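Local structure of oxalate oxidase 1 (1FI2) at residues Asn52-Val56 with Gly83-Pro87; Thr67-Ser73 with Phe153-Pro158; Phe79-Gly83 with Gln139-Thr145. The protein oxidises oxalate with dioxygen to carbon dioxide and hydrogen peroxide in the plant apoplast, using manganese, and also has superoxide dismutase activity. Residues are numbered along the deposited sequence.

Interaction 1 (Asn52-Val56 with Gly83-Pro87)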
loop_
_atom_site.group_PDB
_atom_site.type_symbol
_atom_site.label_atom_id
_atom_site.label_comp_id
_atom_site.label_asym_id
_atom_site.label_seq_id
_atom_site.Cartn_x
_atom_site.Cartn_y
_atom_site.Cartn_z
ATOM N N ASN A 52 -25.520 5.191 26.574
ATOM C CA ASN A 52 -25.138 3.873 26.103
ATOM C C ASN A 52 -24.723 2.939 27.233
ATOM O O ASN A 52 -24.880 1.722 27.029
ATOM C CB ASN A 52 -23.978 3.900 25.106
ATOM C CG ASN A 52 -24.299 4.526 23.773
ATOM O OD1 ASN A 52 -25.432 4.509 23.300
ATOM N ND2 ASN A 52 -23.269 5.086 23.144
ATOM N N GLY A 53 -24.267 3.411 28.377
ATOM C CA GLY A 53 -23.882 2.505 29.456
ATOM C C GLY A 53 -22.462 1.985 29.252
ATOM O O GLY A 53 -22.054 0.981 29.832
ATOM N N SER A 54 -21.701 2.675 28.412
ATOM C CA SER A 54 -20.313 2.339 28.142
ATOM C C SER A 54 -19.522 3.633 27.970
ATOM O O SER A 54 -20.116 4.679 27.704
ATOM C CB SER A 54 -20.159 1.461 26.901
ATOM O OG SER A 54 -20.502 2.186 25.730
ATOM N N ALA A 55 -18.212 3.551 28.142
ATOM C CA ALA A 55 -17.348 4.711 27.961
ATOM C C ALA A 55 -16.110 4.307 27.163
ATOM O O ALA A 55 -15.467 3.308 27.484
ATOM C CB ALA A 55 -16.935 5.294 29.300
ATOM N N VAL A 56 -15.808 5.086 26.136
ATOM C CA VAL A 56 -14.643 4.838 25.300
ATOM C C VAL A 56 -13.533 5.823 25.668
ATOM O O VAL A 56 -13.749 7.035 25.628
ATOM C CB VAL A 56 -14.946 4.994 23.799
ATOM C CG1 VAL A 56 -13.709 4.681 22.963
ATOM C CG2 VAL A 56 -16.110 4.118 23.359
ATOM N N GLY A 83 -24.802 -2.494 29.609
ATOM C CA GLY A 83 -24.402 -1.399 28.738
ATOM C C GLY A 83 -23.939 -1.938 27.387
ATOM O O GLY A 83 -23.590 -3.114 27.271
ATOM N N THR A 84 -23.911 -1.049 26.401
ATOM C CA THR A 84 -23.501 -1.442 25.060
ATOM C C THR A 84 -22.555 -0.442 24.415
ATOM O O THR A 84 -22.605 0.751 24.708
ATOM C CB THR A 84 -24.767 -1.605 24.185
ATOM O OG1 THR A 84 -24.420 -2.082 22.880
ATOM C CG2 THR A 84 -25.528 -0.295 24.034
ATOM N N ASN A 85 -21.605 -0.938 23.639
ATOM C CA ASN A 85 -20.891 -0.141 22.625
ATOM C C ASN A 85 -21.781 -0.475 21.423
ATOM O O ASN A 85 -21.811 -1.635 21.010
ATOM C CB ASN A 85 -19.451 -0.580 22.487
ATOM C CG ASN A 85 -18.539 0.407 21.790
ATOM O OD1 ASN A 85 -18.902 1.561 21.562
ATOM N ND2 ASN A 85 -17.335 -0.041 21.451
ATOM N N PRO A 86 -22.648 0.448 21.026
ATOM C CA PRO A 86 -23.661 0.208 20.014
ATOM C C PRO A 86 -23.132 -0.172 18.654
ATOM O O PRO A 86 -21.959 0.019 18.375
ATOM C CB PRO A 86 -24.441 1.521 19.965
ATOM C CG PRO A 86 -23.510 2.558 20.486
ATOM C CD PRO A 86 -22.663 1.851 21.514
ATOM N N PRO A 87 -23.953 -0.753 17.790
ATOM C CA PRO A 87 -23.544 -1.096 16.434
ATOM C C PRO A 87 -22.749 0.027 15.797
ATOM O O PRO A 87 -23.325 1.084 15.563
ATOM C CB PRO A 87 -24.877 -1.306 15.723
ATOM C CG PRO A 87 -25.757 -1.854 16.802
ATOM C CD PRO A 87 -25.390 -1.037 18.026
HETATM O O HOH W 1 -19.875 3.555 23.368
#
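Ser54 points its side chain across the gap and lies over the backbone between Thr84 and Asn85. Its OG donates a hydrogen bond to Thr84 O at 2.7 Å. A water then links the same side chain to the active site: it donates to Ser54 OG at 2.8 Å and to Asn85 OD1 at 2.9 Å. Asn85 binds oxalate, and its side chain comes within about 5 Å of the manganese (nearest atoms). Val56 approaches this residue too, with CG2 4.2 Å from Asn85 OD1. One backbone hydrogen bond joins the segments, from Thr84 N to Asn52 O at 3.0 Å, and it is nearly straight. Next to it the chains come very close, with Gly53 CA 4.0 Å from Gly83 CA. A CB on either glycine would clash with the other segment. Gly53 also has backbone angles that suit glycine. Further out, Asn52 ND2 packs on Pro86 CD at 3.7 Å. Lys181 and Arg184 of a second subunit bond to Asn52, so the contact also borders a subunit interface. Strands 54-56 and 84-86 belong to different sheets. Their axes cross at 61° and approach to 6.9 Å, so they do not pair as neighbours in one sheet. This is the closing of two sheets at one end of a cupin beta-barrel (jellyroll), beside its metal and oxalate site.

Interaction 2 (Thr67-Ser73 with Phe153-Pro158)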
loop_
_atom_site.group_PDB
_atom_site.type_symbol
_atom_site.label_atom_id
_atom_site.label_comp_id
_atom_site.label_asym_id
_atom_site.label_seq_id
_atom_site.Cartn_x
_atom_site.Cartn_y
_atom_site.Cartn_z
ATOM N N THR A 67 2.142 7.851 17.906
ATOM C CA THR A 67 1.668 6.861 16.958
ATOM C C THR A 67 1.688 7.373 15.519
ATOM O O THR A 67 1.601 6.566 14.585
ATOM C CB THR A 67 0.228 6.388 17.251
ATOM O OG1 THR A 67 -0.687 7.490 17.163
ATOM C CG2 THR A 67 0.133 5.779 18.641
ATOM N N ASN A 68 1.777 8.682 15.321
ATOM C CA ASN A 68 1.785 9.250 13.973
ATOM C C ASN A 68 2.775 8.529 13.079
ATOM O O ASN A 68 3.941 8.324 13.416
ATOM C CB ASN A 68 2.118 10.741 14.052
ATOM C CG ASN A 68 1.846 11.516 12.785
ATOM O OD1 ASN A 68 0.820 11.345 12.127
ATOM N ND2 ASN A 68 2.772 12.401 12.425
ATOM N N THR A 69 2.341 8.130 11.895
ATOM C CA THR A 69 3.034 7.420 10.853
ATOM C C THR A 69 3.313 5.940 11.133
ATOM O O THR A 69 3.743 5.235 10.208
ATOM C CB THR A 69 4.388 8.012 10.391
ATOM O OG1 THR A 69 5.396 7.747 11.381
ATOM C CG2 THR A 69 4.321 9.494 10.084
ATOM N N LEU A 70 3.052 5.433 12.329
ATOM C CA LEU A 70 3.394 4.072 12.699
ATOM C C LEU A 70 2.342 3.026 12.384
ATOM O O LEU A 70 2.593 1.825 12.511
ATOM C CB LEU A 70 3.782 4.020 14.184
ATOM C CG LEU A 70 4.937 4.935 14.611
ATOM C CD1 LEU A 70 5.267 4.690 16.077
ATOM C CD2 LEU A 70 6.170 4.737 13.739
ATOM N N GLY A 71 1.170 3.458 11.939
ATOM C CA GLY A 71 0.098 2.602 11.513
ATOM C C GLY A 71 -0.679 1.903 12.597
ATOM O O GLY A 71 -1.276 0.879 12.283
ATOM N N VAL A 72 -0.684 2.326 13.848
ATOM C CA VAL A 72 -1.382 1.648 14.924
ATOM C C VAL A 72 -1.952 2.645 15.939
ATOM O O VAL A 72 -1.593 3.818 15.971
ATOM C CB VAL A 72 -0.495 0.675 15.728
ATOM C CG1 VAL A 72 -0.119 -0.594 14.979
ATOM C CG2 VAL A 72 0.768 1.396 16.197
ATOM N N SER A 73 -2.919 2.157 16.710
ATOM C CA SER A 73 -3.520 2.920 17.798
ATOM C C SER A 73 -4.360 1.978 18.659
ATOM O O SER A 73 -4.523 0.808 18.310
ATOM C CB SER A 73 -4.358 4.086 17.291
ATOM O OG SER A 73 -5.557 3.636 16.690
ATOM N N PHE A 153 -5.894 -1.169 16.737
ATOM C CA PHE A 153 -6.331 -0.949 15.372
ATOM C C PHE A 153 -5.108 -0.871 14.456
ATOM O O PHE A 153 -4.029 -0.468 14.882
ATOM C CB PHE A 153 -7.102 0.359 15.190
ATOM C CG PHE A 153 -8.341 0.492 16.027
ATOM C CD1 PHE A 153 -8.277 1.052 17.291
ATOM C CD2 PHE A 153 -9.566 0.051 15.549
ATOM C CE1 PHE A 153 -9.412 1.168 18.071
ATOM C CE2 PHE A 153 -10.704 0.164 16.327
ATOM C CZ PHE A 153 -10.630 0.727 17.584
ATOM N N ASN A 154 -5.364 -1.076 13.169
ATOM C CA ASN A 154 -4.278 -0.985 12.192
ATOM C C ASN A 154 -4.308 0.346 11.450
ATOM O O ASN A 154 -4.019 0.451 10.269
ATOM C CB ASN A 154 -4.276 -2.176 11.269
ATOM C CG ASN A 154 -5.347 -2.395 10.251
ATOM O OD1 ASN A 154 -6.498 -2.054 10.452
ATOM N ND2 ASN A 154 -4.916 -3.003 9.141
ATOM N N SER A 155 -4.565 1.391 12.219
ATOM C CA SER A 155 -4.572 2.762 11.775
ATOM C C SER A 155 -4.315 3.663 12.984
ATOM O O SER A 155 -4.700 3.341 14.110
ATOM C CB SER A 155 -5.900 3.176 11.133
ATOM O OG SER A 155 -5.837 4.557 10.782
ATOM N N GLN A 156 -3.692 4.809 12.735
ATOM C CA GLN A 156 -3.462 5.806 13.774
ATOM C C GLN A 156 -4.752 6.581 14.050
ATOM O O GLN A 156 -4.876 7.282 15.053
ATOM C CB GLN A 156 -2.358 6.785 13.359
ATOM C CG GLN A 156 -2.729 7.686 12.189
ATOM C CD GLN A 156 -1.605 8.619 11.787
ATOM O OE1 GLN A 156 -0.478 8.169 11.603
ATOM N NE2 GLN A 156 -1.906 9.904 11.634
ATOM N N ASN A 157 -5.704 6.499 13.131
ATOM C CA ASN A 157 -6.983 7.191 13.231
ATOM C C ASN A 157 -8.052 6.375 12.519
ATOM O O ASN A 157 -8.464 6.671 11.396
ATOM C CB ASN A 157 -6.829 8.582 12.607
ATOM C CG ASN A 157 -8.013 9.492 12.823
ATOM O OD1 ASN A 157 -8.347 10.340 11.987
ATOM N ND2 ASN A 157 -8.652 9.328 13.973
ATOM N N PRO A 158 -8.528 5.306 13.159
ATOM C CA PRO A 158 -9.521 4.427 12.582
ATOM C C PRO A 158 -10.831 5.096 12.207
ATOM O O PRO A 158 -11.449 4.726 11.203
ATOM C CB PRO A 158 -9.743 3.337 13.628
ATOM C CG PRO A 158 -9.120 3.819 14.883
ATOM C CD PRO A 158 -8.099 4.855 14.506
HETATM O O HOH W 2 -0.049 5.624 10.696
#
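Two loops of the cupin jellyroll meet here, one leading into strand 73-79 and the other leaving strand 147-153. Thr67 opens a type II beta turn that runs to Leu70, closed by Leu70 N to Thr67 O at 2.9 Å. The carboxamide of Gln156 reaches across to this turn. Its NE2 donates to Asn68 OD1 at 3.1 Å, and its OE1 accepts from Thr69 N at 2.8 Å. Asn68 ND2 is held by Cys10 O and His24 O, which ties the turn to the N-terminal region. Leu70 faces a neighbouring subunit, where Thr94 bonds to its carbonyl. Gly71 has a positive phi, which favours glycine, and a water accepts from its N and donates to Gln156 OE1. Val72 CA lies 3.4 Å from Phe153 O in a CA-H...O contact. At Ser73 the loops become a sheet: it forms an antiparallel hydrogen-bonded pair with Phe153, whose ring packs edge-to-face with that of His90, a manganese ligand. Phe153 N donates to Ser73 O at 2.9 Å, while the bond from Ser73 N to Phe153 O, at 3.4 Å, is weak. Ser73 OG donates to Ser155 O at 2.7 Å.

Interaction 3 (Phe79-Gly83 with Gln139-Thr145)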
loop_
_atom_site.group_PDB
_atom_site.type_symbol
_atom_site.label_atom_id
_atom_site.label_comp_id
_atom_site.label_asym_id
_atom_site.label_seq_id
_atom_site.Cartn_x
_atom_site.Cartn_y
_atom_site.Cartn_z
ATOM N N PHE A 79 -17.756 -0.951 30.491
ATOM C CA PHE A 79 -19.186 -1.171 30.382
ATOM C C PHE A 79 -19.900 -1.424 31.710
ATOM O O PHE A 79 -19.564 -2.375 32.416
ATOM C CB PHE A 79 -19.469 -2.411 29.525
ATOM C CG PHE A 79 -18.919 -2.534 28.145
ATOM C CD1 PHE A 79 -19.727 -2.315 27.035
ATOM C CD2 PHE A 79 -17.596 -2.893 27.933
ATOM C CE1 PHE A 79 -19.216 -2.440 25.757
ATOM C CE2 PHE A 79 -17.078 -3.011 26.660
ATOM C CZ PHE A 79 -17.895 -2.785 25.568
ATOM N N ALA A 80 -20.960 -0.663 31.970
ATOM C CA ALA A 80 -21.806 -0.941 33.139
ATOM C C ALA A 80 -22.620 -2.185 32.789
ATOM O O ALA A 80 -22.729 -2.515 31.606
ATOM C CB ALA A 80 -22.736 0.233 33.395
ATOM N N PRO A 81 -23.154 -2.884 33.775
ATOM C CA PRO A 81 -23.982 -4.054 33.522
ATOM C C PRO A 81 -25.145 -3.712 32.602
ATOM O O PRO A 81 -25.909 -2.780 32.855
ATOM C CB PRO A 81 -24.447 -4.490 34.900
ATOM C CG PRO A 81 -23.593 -3.784 35.887
ATOM C CD PRO A 81 -23.055 -2.551 35.214
ATOM N N GLY A 82 -25.265 -4.416 31.480
ATOM C CA GLY A 82 -26.308 -4.188 30.497
ATOM C C GLY A 82 -26.003 -3.059 29.523
ATOM O O GLY A 82 -26.842 -2.694 28.690
ATOM N N GLY A 83 -24.802 -2.494 29.609
ATOM C CA GLY A 83 -24.402 -1.399 28.738
ATOM C C GLY A 83 -23.939 -1.938 27.387
ATOM O O GLY A 83 -23.590 -3.114 27.271
ATOM N N GLN A 139 -20.819 -4.519 21.055
ATOM C CA GLN A 139 -20.500 -5.262 22.267
ATOM C C GLN A 139 -21.615 -4.976 23.284
ATOM O O GLN A 139 -22.115 -3.855 23.345
ATOM C CB GLN A 139 -19.150 -4.968 22.898
ATOM C CG GLN A 139 -17.927 -5.451 22.131
ATOM C CD GLN A 139 -17.432 -4.395 21.161
ATOM O OE1 GLN A 139 -17.557 -3.192 21.425
ATOM N NE2 GLN A 139 -16.887 -4.812 20.026
ATOM N N PHE A 140 -22.013 -5.983 24.046
ATOM C CA PHE A 140 -23.082 -5.842 25.038
ATOM C C PHE A 140 -22.690 -6.565 26.322
ATOM O O PHE A 140 -22.343 -7.748 26.275
ATOM C CB PHE A 140 -24.370 -6.398 24.436
ATOM C CG PHE A 140 -25.612 -6.289 25.267
ATOM C CD1 PHE A 140 -26.292 -5.091 25.374
ATOM C CD2 PHE A 140 -26.147 -7.407 25.888
ATOM C CE1 PHE A 140 -27.447 -4.987 26.124
ATOM C CE2 PHE A 140 -27.308 -7.317 26.636
ATOM C CZ PHE A 140 -27.957 -6.104 26.755
ATOM N N ASN A 141 -22.711 -5.876 27.464
ATOM C CA ASN A 141 -22.327 -6.494 28.732
ATOM C C ASN A 141 -23.440 -7.380 29.279
ATOM O O ASN A 141 -24.444 -6.883 29.788
ATOM C CB ASN A 141 -21.933 -5.414 29.744
ATOM C CG ASN A 141 -21.404 -5.973 31.049
ATOM O OD1 ASN A 141 -21.322 -7.188 31.227
ATOM N ND2 ASN A 141 -21.039 -5.093 31.975
ATOM N N VAL A 142 -23.220 -8.694 29.244
ATOM C CA VAL A 142 -24.231 -9.649 29.677
ATOM C C VAL A 142 -23.991 -10.157 31.093
ATOM O O VAL A 142 -24.766 -10.979 31.587
ATOM C CB VAL A 142 -24.330 -10.868 28.735
ATOM C CG1 VAL A 142 -24.739 -10.440 27.333
ATOM C CG2 VAL A 142 -23.025 -11.650 28.710
ATOM N N GLY A 143 -22.934 -9.678 31.735
ATOM C CA GLY A 143 -22.617 -10.092 33.098
ATOM C C GLY A 143 -23.264 -9.152 34.110
ATOM O O GLY A 143 -23.898 -8.164 33.742
ATOM N N LYS A 144 -23.081 -9.453 35.392
ATOM C CA LYS A 144 -23.652 -8.632 36.452
ATOM C C LYS A 144 -22.644 -7.619 36.986
ATOM O O LYS A 144 -22.973 -6.801 37.845
ATOM C CB LYS A 144 -24.152 -9.478 37.619
ATOM C CG LYS A 144 -25.131 -10.592 37.302
ATOM C CD LYS A 144 -25.984 -10.898 38.529
ATOM C CE LYS A 144 -26.395 -12.355 38.601
ATOM N NZ LYS A 144 -27.639 -12.551 39.400
ATOM N N THR A 145 -21.401 -7.718 36.538
ATOM C CA THR A 145 -20.333 -6.836 36.961
ATOM C C THR A 145 -19.905 -5.920 35.814
ATOM O O THR A 145 -20.248 -6.153 34.659
ATOM C CB THR A 145 -19.071 -7.612 37.396
ATOM O OG1 THR A 145 -18.583 -8.372 36.279
ATOM C CG2 THR A 145 -19.360 -8.550 38.552
#
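Segment 139-145 carries the end of strand 137-141 of the cupin barrel and then turns back beside the type II beta turn Ala80-Gly83. Gln139 packs its CB against Phe79 CZ at 3.7 Å, inside the barrel. Its OE1 accepts from ND2 of Asn85, an oxalate-binding residue. Phe140 points its CA-to-CB bond away, but its ring bends back to the turn, with CE1 3.5 Å from Gly82 O. Asn141 is the centre of the contact. Its N donates a nearly straight hydrogen bond to Gly83 O at 2.9 Å, and its O accepts a weak one from Gly82 N. Its OD1 accepts from Gly143 N at 3.0 Å, forming an Asx turn that bends the chain. Its ND2 donates a nearly straight bond to Thr145 O at 3.0 Å. Bonds from Asn141 ND2 to Phe79 O and Ala80 O, both 3.1 Å, are weak and bent, consistent with sharing the other hydrogen. Gly143, Lys144 and Thr145 then pass along the proline ring, with Pro81 CG 3.6 Å from Lys144 O.

How the interactions relate
From the N terminus, the chain first passes 52-56, then 67-73, then 79-83. Interaction 1 closes its loop at 83-87, after strand 73-79. Interaction 3 starts on 79-83, shares Gly83 with interaction 1, and closes at 139-145. Interaction 2 closes last, at 153-158. Interaction 3 is therefore nested inside the loop of interaction 2, while interactions 1 and 2 cross. Interactions 1 and 3 touch, as at Gly53 O and Ala80 N, 2.9 Å apart. Together they join the two sheets at one end of the barrel. Interaction 2 lies on the opposite side of the chain's centre, with its centre about 23 Å from that of interaction 1, and ties loops at the other end.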